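Local coordinates for arylesterase (Sulfolobus solfataricus, PDB 5L2P), which hydrolyses aromatic esters such as phenyl acetate and organophosphates such as paraoxon, as a serine esterase of the alpha/beta-hydrolase fold, at residues M53-E58 and L62-Y67; W135-A140 and I145-I150. One frame throughout, in Å; residues are numbered along the deposited sequence.

Contact 1: residues M53-E58 and L62-Y67; sequences MKIKLE and LPIRIY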
loop_
_atom_site.group_PDB
_atom_site.type_symbol
_atom_site.label_atom_id
_atom_site.label_comp_id
_atom_site.label_asym_id
_atom_site.label_seq_id
_atom_site.Cartn_x
_atom_site.Cartn_y
_atom_site.Cartn_z
ATOM N N MET A 53 -35.665 5.206 -28.312
ATOM C CA MET A 53 -36.847 4.333 -28.365
ATOM C C MET A 53 -37.126 3.713 -27.003
ATOM O O MET A 53 -36.398 3.979 -26.065
ATOM C CB MET A 53 -36.697 3.244 -29.435
ATOM C CG MET A 53 -35.665 2.154 -29.184
ATOM S SD MET A 53 -35.972 0.762 -30.334
ATOM C CE MET A 53 -35.735 1.540 -31.949
ATOM N N LYS A 54 -38.184 2.925 -26.898
ATOM C CA LYS A 54 -38.551 2.292 -25.641
ATOM C C LYS A 54 -38.804 0.800 -25.808
ATOM O O LYS A 54 -39.472 0.389 -26.729
ATOM C CB LYS A 54 -39.784 2.951 -25.060
ATOM C CG LYS A 54 -39.522 4.246 -24.319
ATOM C CD LYS A 54 -40.841 5.041 -24.158
ATOM C CE LYS A 54 -40.738 6.180 -23.147
ATOM N NZ LYS A 54 -39.656 7.181 -23.417
ATOM N N ILE A 55 -38.220 0.003 -24.921
ATOM C CA ILE A 55 -38.453 -1.433 -24.881
ATOM C C ILE A 55 -39.680 -1.648 -24.005
ATOM O O ILE A 55 -39.785 -1.076 -22.903
ATOM C CB ILE A 55 -37.276 -2.168 -24.235
ATOM C CG1 ILE A 55 -35.976 -1.874 -24.972
ATOM C CG2 ILE A 55 -37.569 -3.680 -24.100
ATOM C CD1 ILE A 55 -34.748 -2.354 -24.222
ATOM N N LYS A 56 -40.600 -2.466 -24.486
ATOM C CA LYS A 56 -41.868 -2.699 -23.796
ATOM C C LYS A 56 -41.733 -3.841 -22.795
ATOM O O LYS A 56 -41.633 -5.003 -23.192
ATOM C CB LYS A 56 -42.951 -3.031 -24.806
ATOM C CG LYS A 56 -44.360 -2.836 -24.260
ATOM C CD LYS A 56 -45.426 -3.210 -25.279
ATOM C CE LYS A 56 -46.686 -2.343 -25.166
ATOM N NZ LYS A 56 -47.747 -2.777 -26.116
ATOM N N LEU A 57 -41.687 -3.516 -21.500
ATOM C CA LEU A 57 -41.726 -4.534 -20.440
ATOM C C LEU A 57 -43.169 -4.632 -19.935
ATOM O O LEU A 57 -43.994 -3.764 -20.242
ATOM C CB LEU A 57 -40.756 -4.183 -19.306
ATOM C CG LEU A 57 -39.318 -3.910 -19.781
ATOM C CD1 LEU A 57 -38.473 -3.273 -18.678
ATOM C CD2 LEU A 57 -38.632 -5.157 -20.388
ATOM N N GLU A 58 -43.489 -5.683 -19.182
ATOM C CA GLU A 58 -44.887 -5.909 -18.763
ATOM C C GLU A 58 -45.427 -4.818 -17.809
ATOM O O GLU A 58 -46.627 -4.534 -17.816
ATOM C CB GLU A 58 -45.098 -7.342 -18.224
ATOM C CG GLU A 58 -45.208 -8.388 -19.350
ATOM C CD GLU A 58 -45.525 -9.816 -18.879
ATOM O OE1 GLU A 58 -44.787 -10.364 -18.025
ATOM O OE2 GLU A 58 -46.504 -10.413 -19.386
ATOM N N LEU A 62 -39.065 0.787 -21.047
ATOM C CA LEU A 62 -37.666 1.098 -20.706
ATOM C C LEU A 62 -36.983 1.892 -21.817
ATOM O O LEU A 62 -36.776 1.365 -22.901
ATOM C CB LEU A 62 -36.901 -0.196 -20.434
ATOM C CG LEU A 62 -35.391 -0.168 -20.228
ATOM C CD1 LEU A 62 -35.098 0.722 -19.057
ATOM C CD2 LEU A 62 -34.909 -1.596 -19.957
ATOM N N PRO A 63 -36.643 3.165 -21.554
ATOM C CA PRO A 63 -36.051 3.965 -22.633
ATOM C C PRO A 63 -34.601 3.535 -22.937
ATOM O O PRO A 63 -33.848 3.244 -22.029
ATOM C CB PRO A 63 -36.090 5.413 -22.096
ATOM C CG PRO A 63 -36.919 5.361 -20.875
ATOM C CD PRO A 63 -36.859 3.955 -20.334
ATOM N N ILE A 64 -34.246 3.512 -24.213
ATOM C CA ILE A 64 -32.890 3.287 -24.640
ATOM C C ILE A 64 -32.486 4.270 -25.725
ATOM O O ILE A 64 -33.329 4.888 -26.345
ATOM C CB ILE A 64 -32.687 1.839 -25.162
ATOM C CG1 ILE A 64 -33.625 1.544 -26.312
ATOM C CG2 ILE A 64 -32.939 0.843 -24.045
ATOM C CD1 ILE A 64 -33.276 0.233 -27.017
ATOM N N ARG A 65 -31.172 4.416 -25.921
ATOM C CA ARG A 65 -30.648 5.183 -27.038
ATOM C C ARG A 65 -29.649 4.286 -27.782
ATOM O O ARG A 65 -28.740 3.730 -27.189
ATOM C CB ARG A 65 -29.967 6.449 -26.553
ATOM C CG ARG A 65 -29.623 7.423 -27.699
ATOM C CD ARG A 65 -28.891 8.702 -27.246
ATOM N NE ARG A 65 -29.582 9.495 -26.244
ATOM C CZ ARG A 65 -30.476 10.420 -26.506
ATOM N NH1 ARG A 65 -30.801 10.689 -27.758
ATOM N NH2 ARG A 65 -31.041 11.073 -25.508
ATOM N N ILE A 66 -29.838 4.151 -29.087
ATOM C CA ILE A 66 -28.946 3.391 -29.942
ATOM C C ILE A 66 -27.983 4.338 -30.654
ATOM O O ILE A 66 -28.436 5.260 -31.369
ATOM C CB ILE A 66 -29.682 2.650 -31.077
ATOM C CG1 ILE A 66 -31.008 2.009 -30.619
ATOM C CG2 ILE A 66 -28.752 1.614 -31.703
ATOM C CD1 ILE A 66 -30.910 1.225 -29.309
ATOM N N TYR A 67 -26.667 4.088 -30.470
ATOM C CA TYR A 67 -25.631 4.882 -31.137
ATOM C C TYR A 67 -25.029 4.114 -32.282
ATOM O O TYR A 67 -24.601 3.002 -32.094
ATOM C CB TYR A 67 -24.531 5.257 -30.172
ATOM C CG TYR A 67 -24.961 6.058 -28.977
ATOM C CD1 TYR A 67 -25.583 5.464 -27.885
ATOM C CD2 TYR A 67 -24.726 7.397 -28.912
ATOM C CE1 TYR A 67 -25.967 6.223 -26.779
ATOM C CE2 TYR A 67 -25.131 8.157 -27.834
ATOM C CZ TYR A 67 -25.737 7.556 -26.768
ATOM O OH TYR A 67 -26.081 8.266 -25.655
#
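Met53 and Ile64 run alongside each other in the same direction, the CG of Met53 against CG1 of Ile64 at 3.6 Å. Ile64 turns CG1 in between its own backbone N and carbonyl carbon (chi1 58°), which brings that branch up to Met53 and leaves CG2 on the flank facing Ile55. There the CD1 of Ile55 meets Ile64 CG2 at 3.7 Å, one isoleucine chain set roughly perpendicular to the other. Ile55 reaches it because CG1 stands beside the backbone N, anti to the carbonyl carbon (chi1 -57°), with CD1 carried on in an extended chain. Beneath these side chains runs an antiparallel beta hairpin, strands 49-56 and 61-68, at the edge of the mixed sheet of the alpha/beta hydrolase. Two hydrogen-bonded pairs hold this part of it: Met53 and Ile64 exchange both backbone bonds, and so do Ile55 and Leu62, whose Leu62 N to Ile55 O bond is 2.7 Å long. Met53, Ile55, Leu62 and Ile64 share one face of the sheet, which helix 124-138 covers through Trp135. Between them, on the other face, the non-hydrogen-bonded pair Lys54 and Pro63 is more open to solvent, Lys54 above all; Lys54 lays its CG against CA of Pro63 at 3.9 Å, then bends at its last torsion so that NZ lies above the plane of the Pro63 ring but out beyond its rim, 4.2 Å from both CB and CG. Beyond the hydrogen-bonded pairs, Leu57 sends its CD1 obliquely across to CB of Leu62, 3.9 Å away, and Leu62 also packs on Val112 of the neighbouring strand.

Contact 2: residues W135-A140 and I145-I150; sequences WARDNA and IDKDKI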
loop_
_atom_site.group_PDB
_atom_site.type_symbol
_atom_site.label_atom_id
_atom_site.label_comp_id
_atom_site.label_asym_id
_atom_site.label_seq_id
_atom_site.Cartn_x
_atom_site.Cartn_y
_atom_site.Cartn_z
ATOM N N TRP A 135 -33.390 -8.262 -24.801
ATOM C CA TRP A 135 -34.050 -7.561 -25.943
ATOM C C TRP A 135 -33.102 -7.372 -27.108
ATOM O O TRP A 135 -33.464 -7.635 -28.227
ATOM C CB TRP A 135 -34.615 -6.207 -25.490
ATOM C CG TRP A 135 -35.218 -5.422 -26.564
ATOM C CD1 TRP A 135 -36.505 -5.462 -26.944
ATOM C CD2 TRP A 135 -34.561 -4.492 -27.442
ATOM N NE1 TRP A 135 -36.707 -4.630 -28.015
ATOM C CE2 TRP A 135 -35.533 -4.013 -28.333
ATOM C CE3 TRP A 135 -33.254 -4.039 -27.574
ATOM C CZ2 TRP A 135 -35.252 -3.091 -29.340
ATOM C CZ3 TRP A 135 -32.957 -3.146 -28.611
ATOM C CH2 TRP A 135 -33.960 -2.668 -29.469
ATOM N N ALA A 136 -31.888 -6.912 -26.845
ATOM C CA ALA A 136 -30.880 -6.708 -27.903
ATOM C C ALA A 136 -30.534 -8.005 -28.625
ATOM O O ALA A 136 -30.364 -8.021 -29.861
ATOM C CB ALA A 136 -29.615 -6.116 -27.306
ATOM N N ARG A 137 -30.405 -9.092 -27.858
ATOM C CA ARG A 137 -30.105 -10.401 -28.452
ATOM C C ARG A 137 -31.268 -10.885 -29.308
ATOM O O ARG A 137 -31.056 -11.381 -30.404
ATOM C CB ARG A 137 -29.789 -11.439 -27.370
ATOM C CG ARG A 137 -29.274 -12.726 -27.917
ATOM C CD ARG A 137 -29.300 -13.792 -26.854
ATOM N NE ARG A 137 -30.669 -14.161 -26.521
ATOM C CZ ARG A 137 -30.974 -15.126 -25.662
ATOM N NH1 ARG A 137 -29.995 -15.800 -25.051
ATOM N NH2 ARG A 137 -32.254 -15.413 -25.407
ATOM N N ASP A 138 -32.491 -10.743 -28.797
ATOM C CA ASP A 138 -33.708 -11.056 -29.555
ATOM C C ASP A 138 -33.886 -10.223 -30.827
ATOM O O ASP A 138 -34.462 -10.705 -31.780
ATOM C CB ASP A 138 -34.950 -10.883 -28.681
ATOM C CG ASP A 138 -35.051 -11.943 -27.592
ATOM O OD1 ASP A 138 -34.278 -12.925 -27.648
ATOM O OD2 ASP A 138 -35.902 -11.799 -26.678
ATOM N N ASN A 139 -33.406 -8.985 -30.835
ATOM C CA ASN A 139 -33.442 -8.122 -32.031
ATOM C C ASN A 139 -32.110 -7.999 -32.781
ATOM O O ASN A 139 -31.877 -7.000 -33.446
ATOM C CB ASN A 139 -33.909 -6.715 -31.642
ATOM C CG ASN A 139 -35.299 -6.704 -31.074
ATOM O OD1 ASN A 139 -35.675 -7.563 -30.301
ATOM N ND2 ASN A 139 -36.074 -5.742 -31.475
ATOM N N ALA A 140 -31.242 -8.987 -32.625
ATOM C CA ALA A 140 -29.868 -8.948 -33.171
ATOM C C ALA A 140 -29.811 -8.741 -34.676
ATOM O O ALA A 140 -28.972 -7.998 -35.188
ATOM C CB ALA A 140 -29.146 -10.244 -32.818
ATOM N N ILE A 145 -26.284 -7.064 -35.677
ATOM C CA ILE A 145 -25.218 -7.481 -34.787
ATOM C C ILE A 145 -25.194 -8.994 -34.627
ATOM O O ILE A 145 -26.223 -9.673 -34.777
ATOM C CB ILE A 145 -25.310 -6.802 -33.407
ATOM C CG1 ILE A 145 -26.646 -7.078 -32.736
ATOM C CG2 ILE A 145 -25.183 -5.289 -33.547
ATOM C CD1 ILE A 145 -26.514 -7.476 -31.286
ATOM N N ASP A 146 -24.005 -9.499 -34.300
ATOM C CA ASP A 146 -23.791 -10.906 -33.992
ATOM C C ASP A 146 -24.242 -11.183 -32.558
ATOM O O ASP A 146 -23.869 -10.480 -31.645
ATOM C CB ASP A 146 -22.312 -11.249 -34.210
ATOM C CG ASP A 146 -21.980 -12.760 -33.969
ATOM O OD1 ASP A 146 -22.844 -13.535 -33.504
ATOM O OD2 ASP A 146 -20.822 -13.167 -34.244
ATOM N N LYS A 147 -25.070 -12.209 -32.373
ATOM C CA LYS A 147 -25.493 -12.627 -31.051
ATOM C C LYS A 147 -24.346 -13.057 -30.134
ATOM O O LYS A 147 -24.466 -12.914 -28.922
ATOM C CB LYS A 147 -26.507 -13.761 -31.144
ATOM C CG LYS A 147 -27.899 -13.345 -31.599
ATOM C CD LYS A 147 -28.798 -14.575 -31.707
ATOM C CE LYS A 147 -30.166 -14.231 -32.250
ATOM N NZ LYS A 147 -30.964 -15.458 -32.539
ATOM N N ASP A 148 -23.247 -13.569 -30.674
ATOM C CA ASP A 148 -22.122 -13.969 -29.799
ATOM C C ASP A 148 -21.063 -12.861 -29.637
ATOM O O ASP A 148 -19.947 -13.130 -29.132
ATOM C CB ASP A 148 -21.506 -15.325 -30.217
ATOM C CG ASP A 148 -20.898 -15.296 -31.616
ATOM O OD1 ASP A 148 -19.898 -14.562 -31.818
ATOM O OD2 ASP A 148 -21.408 -16.028 -32.498
ATOM N N LYS A 149 -21.405 -11.629 -30.046
ATOM C CA LYS A 149 -20.510 -10.478 -29.865
ATOM C C LYS A 149 -21.166 -9.340 -29.078
ATOM O O LYS A 149 -21.022 -8.177 -29.409
ATOM C CB LYS A 149 -20.006 -9.953 -31.200
ATOM C CG LYS A 149 -19.125 -10.894 -31.970
ATOM C CD LYS A 149 -18.732 -10.226 -33.285
ATOM C CE LYS A 149 -17.917 -11.085 -34.231
ATOM N NZ LYS A 149 -16.704 -11.550 -33.564
ATOM N N ILE A 150 -21.861 -9.690 -28.006
ATOM C CA ILE A 150 -22.491 -8.735 -27.111
ATOM C C ILE A 150 -21.631 -8.514 -25.860
ATOM O O ILE A 150 -21.378 -9.456 -25.100
ATOM C CB ILE A 150 -23.904 -9.204 -26.707
ATOM C CG1 ILE A 150 -24.739 -9.462 -27.972
ATOM C CG2 ILE A 150 -24.557 -8.171 -25.789
ATOM C CD1 ILE A 150 -26.160 -9.958 -27.710
#
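Ala140 O takes the backbone N of Ile145 at 2.9 Å, in a nearly straight bond (174° at the hydrogen). The same oxygen is brushed by Ile145 CG1 at 3.5 Å. That methylene comes over because chi1 of 57° sets CG1 between the backbone N and the carbonyl carbon, and its CD1 then lies along CA and CB of Ala140. Ile145 also packs on Leu77 of strand 77-81. An alanine here would lack CG1 and CD1 and would probably leave a gap between Ala140 and Leu77. Lys147 also reaches Ala140, its extended chain running past the C-terminal end of helix 124-138, with CG resting on the methyl of Ala140 at 3.6 Å and CE approaching Arg137 O at 3.5 Å. The segments are the two ends of a helix-to-strand connection of the alpha/beta hydrolase fold: it runs from helix 124-138 through the short helix 140-143 to strand 150-155, which leads to Ser156, the probable nucleophile. Within it a type I beta turn spans Asp146 to Lys149, and Asp146 OD1 accepts the backbone N of Asp148 at 2.9 Å, an Asx turn in which the donor comes from above the carboxylate plane. As the strand starts, Ile150 directs CD1 at CB of Arg137, 3.9 Å off and roughly perpendicular to the arginine chain, whose CG also lies 4.0 Å from CG of Lys147. Leu77 packs against Ile150 too, while Ala136 of the helix rests on Leu77 and Met79.

How the contacts relate
Trp135 joins the two contacts, whose centres are about 15 Å apart. It belongs to residues 135-140 but turns its indole to the hairpin of contact 1: Ile55 CG2 reaches its CD1 at 3.5 Å, Ile64 CD1 its CZ3 at 3.7 Å, and Met53 SD its CZ2 at 4.0 Å. Helix 124-138 therefore meets the edge hairpin through Trp135 and, through contact 2, the loop entering strand 150-155. The hairpin precedes contact 2 along the chain. Both contacts lie away from the probable catalytic triad Ser156, Asp251 and His281, although the strand that begins in contact 2 ends just before Ser156, in a sequence that fits a nucleophile elbow.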